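Local coordinates for protein succinyl-CoA ligase (ADP-forming) subunit alpha (Methanosaeta concilii, PDB 6HXI) that is a large multidomain protein of the succinyl-CoA ligase superfamily with a helical citrate-synthase-like C-terminal part, and binds coenzyme A, at residues B[370-375]-B[380-385]. Numbering follows the deposited sequence.
Sequences AGKKLS and RKMGIG
Lys-372 reaches across to the side chains of Arg-380 and Met-382, its ammonium lying over one face of the Arg-380 guanidinium. Lys-372 NZ stands 3.5 Å from Arg-380 NE, above the plane and displaced toward its rim. The two side chains cross at about a right angle. Like charges come close together here, an approach probably eased by Glu-396: its OE1 forms a salt bridge with Arg-380 NH1, and Lys-372 and Met-382 touch the same residue. Below the charged ends the contact turns apolar, with Met-382 SD against the shaft of the lysine, 3.8 Å from Lys-372 CE. Lys-372 leaves the backbone with CG anti to N (chi1 -164°) and stays extended to CE; the bend at chi4 carries NZ over the guanidinium. Arg-380 kinks at chi3 (75°), which turns its flat group toward the lysine. Around this surface cluster, Val-377 on helix 374-379 touches both Lys-372 and Met-382, and Leu-390 on helix 383-393 packs on Met-382. Lys-373 occupies the N-cap position of helix 374-379, and a Schellman motif at Lys-381 ends it and redirects the chain. The contact thus bridges that short helix, joining strand 372-373, outermost within this chain in a small antiparallel sheet, to the turn entering helix 383-393.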
ATOM      1  N   ALA B 370       7.832   4.615  25.475  1.00 31.04           N
ATOM      2  CA  ALA B 370       6.825   4.883  26.519  1.00 31.57           C
ATOM      3  C   ALA B 370       7.499   5.378  27.791  1.00 33.02           C
ATOM      4  O   ALA B 370       7.173   4.942  28.877  1.00 32.58           O
ATOM      5  CB  ALA B 370       5.955   3.635  26.797  1.00 31.33           C
ATOM      6  N   GLY B 371       8.501   6.221  27.620  1.00 29.02           N
ATOM      7  CA  GLY B 371       9.241   6.804  28.735  1.00 27.86           C
ATOM      8  C   GLY B 371      10.356   5.951  29.301  1.00 32.57           C
ATOM      9  O   GLY B 371      11.079   6.415  30.162  1.00 34.28           O
ATOM     10  N   LYS B 372      10.557   4.737  28.803  1.00 30.75           N
ATOM     11  CA  LYS B 372      11.614   3.834  29.311  1.00 30.84           C
ATOM     12  C   LYS B 372      12.812   3.881  28.312  1.00 35.42           C
ATOM     13  O   LYS B 372      12.610   3.765  27.098  1.00 31.89           O
ATOM     14  CB  LYS B 372      11.005   2.405  29.411  1.00 31.50           C
ATOM     15  CG  LYS B 372      11.766   1.426  30.234  1.00 58.58           C
ATOM     16  CD  LYS B 372      10.850   0.335  30.764  1.00 61.68           C
ATOM     17  CE  LYS B 372      11.624  -0.650  31.615  1.00 77.81           C
ATOM     18  NZ  LYS B 372      12.085  -0.056  32.903  1.00 84.48           N
ATOM     19  N   LYS B 373      14.036   4.102  28.813  1.00 33.04           N
ATOM     20  CA  LYS B 373      15.235   4.123  27.941  1.00 32.71           C
ATOM     21  C   LYS B 373      15.388   2.771  27.188  1.00 32.50           C
ATOM     22  O   LYS B 373      15.218   1.708  27.790  1.00 31.34           O
ATOM     23  CB  LYS B 373      16.503   4.368  28.770  1.00 35.88           C
ATOM     24  CG  LYS B 373      16.630   5.746  29.424  1.00 32.22           C
ATOM     25  CD  LYS B 373      17.627   5.629  30.588  1.00 45.72           C
ATOM     26  CE  LYS B 373      18.103   6.989  31.059  1.00 75.22           C
ATOM     27  NZ  LYS B 373      18.907   7.719  30.022  1.00 89.44           N
ATOM     28  N   LEU B 374      15.747   2.818  25.915  1.00 29.60           N
ATOM     29  CA  LEU B 374      15.934   1.609  25.111  1.00 31.79           C
ATOM     30  C   LEU B 374      16.941   0.637  25.747  1.00 35.46           C
ATOM     31  O   LEU B 374      16.675  -0.569  25.757  1.00 34.13           O
ATOM     32  CB  LEU B 374      16.280   1.940  23.646  1.00 32.74           C
ATOM     33  CG  LEU B 374      16.560   0.786  22.647  1.00 37.63           C
ATOM     34  CD1 LEU B 374      15.406  -0.256  22.576  1.00 35.98           C
ATOM     35  CD2 LEU B 374      16.843   1.332  21.284  1.00 35.34           C
ATOM     36  N   SER B 375      18.045   1.150  26.322  1.00 33.59           N
ATOM     37  CA  SER B 375      19.068   0.322  26.978  1.00 34.10           C
ATOM     38  C   SER B 375      18.477  -0.421  28.147  1.00 37.61           C
ATOM     39  O   SER B 375      18.835  -1.570  28.326  1.00 41.44           O
ATOM     40  CB  SER B 375      20.280   1.150  27.410  1.00 38.15           C
ATOM     41  OG  SER B 375      19.933   2.157  28.351  1.00 47.00           O
ATOM     42  N   ARG B 380      16.857  -5.438  30.366  1.00 34.23           N
ATOM     43  CA  ARG B 380      15.874  -6.199  31.135  1.00 32.19           C
ATOM     44  C   ARG B 380      15.274  -7.348  30.371  1.00 35.27           C
ATOM     45  O   ARG B 380      14.421  -8.063  30.906  1.00 35.07           O
ATOM     46  CB  ARG B 380      14.796  -5.294  31.738  1.00 36.88           C
ATOM     47  CG  ARG B 380      15.334  -4.511  32.966  1.00 41.67           C
ATOM     48  CD  ARG B 380      14.635  -3.170  33.150  1.00 67.98           C
ATOM     49  NE  ARG B 380      13.276  -3.292  33.687  1.00 90.97           N
ATOM     50  CZ  ARG B 380      12.928  -2.945  34.924  1.00119.16           C
ATOM     51  NH1 ARG B 380      11.673  -3.081  35.329  1.00116.04           N
ATOM     52  NH2 ARG B 380      13.833  -2.451  35.765  1.00105.08           N
ATOM     53  N   LYS B 381      15.720  -7.561  29.121  1.00 31.60           N
ATOM     54  CA  LYS B 381      15.244  -8.667  28.274  1.00 30.22           C
ATOM     55  C   LYS B 381      13.723  -8.698  28.161  1.00 36.09           C
ATOM     56  O   LYS B 381      13.117  -9.761  28.200  1.00 35.91           O
ATOM     57  CB  LYS B 381      15.795 -10.011  28.758  1.00 31.28           C
ATOM     58  CG  LYS B 381      17.285 -10.026  29.032  1.00 40.42           C
ATOM     59  CD  LYS B 381      18.177 -10.090  27.800  1.00 43.43           C
ATOM     60  CE  LYS B 381      19.631 -10.053  28.213  1.00 59.34           C
ATOM     61  NZ  LYS B 381      20.031 -11.326  28.886  1.00 58.82           N
ATOM     62  N   MET B 382      13.107  -7.511  28.021  1.00 34.51           N
ATOM     63  CA  MET B 382      11.660  -7.329  27.849  1.00 33.92           C
ATOM     64  C   MET B 382      11.130  -8.056  26.621  1.00 33.33           C
ATOM     65  O   MET B 382       9.964  -8.435  26.589  1.00 35.69           O
ATOM     66  CB  MET B 382      11.305  -5.825  27.805  1.00 35.96           C
ATOM     67  CG  MET B 382      11.465  -5.187  29.208  1.00 40.69           C
ATOM     68  SD  MET B 382      10.759  -3.528  29.313  1.00 44.68           S
ATOM     69  CE  MET B 382       9.001  -3.918  29.097  1.00 39.50           C
ATOM     70  N   GLY B 383      12.005  -8.272  25.652  1.00 27.20           N
ATOM     71  CA  GLY B 383      11.683  -8.990  24.435  1.00 27.79           C
ATOM     72  C   GLY B 383      10.768  -8.193  23.521  1.00 30.81           C
ATOM     73  O   GLY B 383      10.301  -7.107  23.876  1.00 29.27           O
ATOM     74  N   ILE B 384      10.441  -8.783  22.369  1.00 25.70           N
ATOM     75  CA  ILE B 384       9.565  -8.190  21.388  1.00 22.95           C
ATOM     76  C   ILE B 384       8.179  -7.960  21.999  1.00 29.87           C
ATOM     77  O   ILE B 384       7.610  -6.892  21.782  1.00 29.82           O
ATOM     78  CB  ILE B 384       9.548  -9.006  20.057  1.00 24.45           C
ATOM     79  CG1 ILE B 384      10.948  -8.968  19.380  1.00 25.35           C
ATOM     80  CG2 ILE B 384       8.491  -8.483  19.088  1.00 23.28           C
ATOM     81  CD1 ILE B 384      11.183 -10.054  18.339  1.00 23.56           C
ATOM     82  N   GLY B 385       7.674  -8.914  22.792  1.00 28.09           N
ATOM     83  CA  GLY B 385       6.372  -8.784  23.444  1.00 28.33           C
ATOM     84  C   GLY B 385       6.333  -7.592  24.381  1.00 30.87           C
ATOM     85  O   GLY B 385       5.339  -6.891  24.414  1.00 28.63           O
TER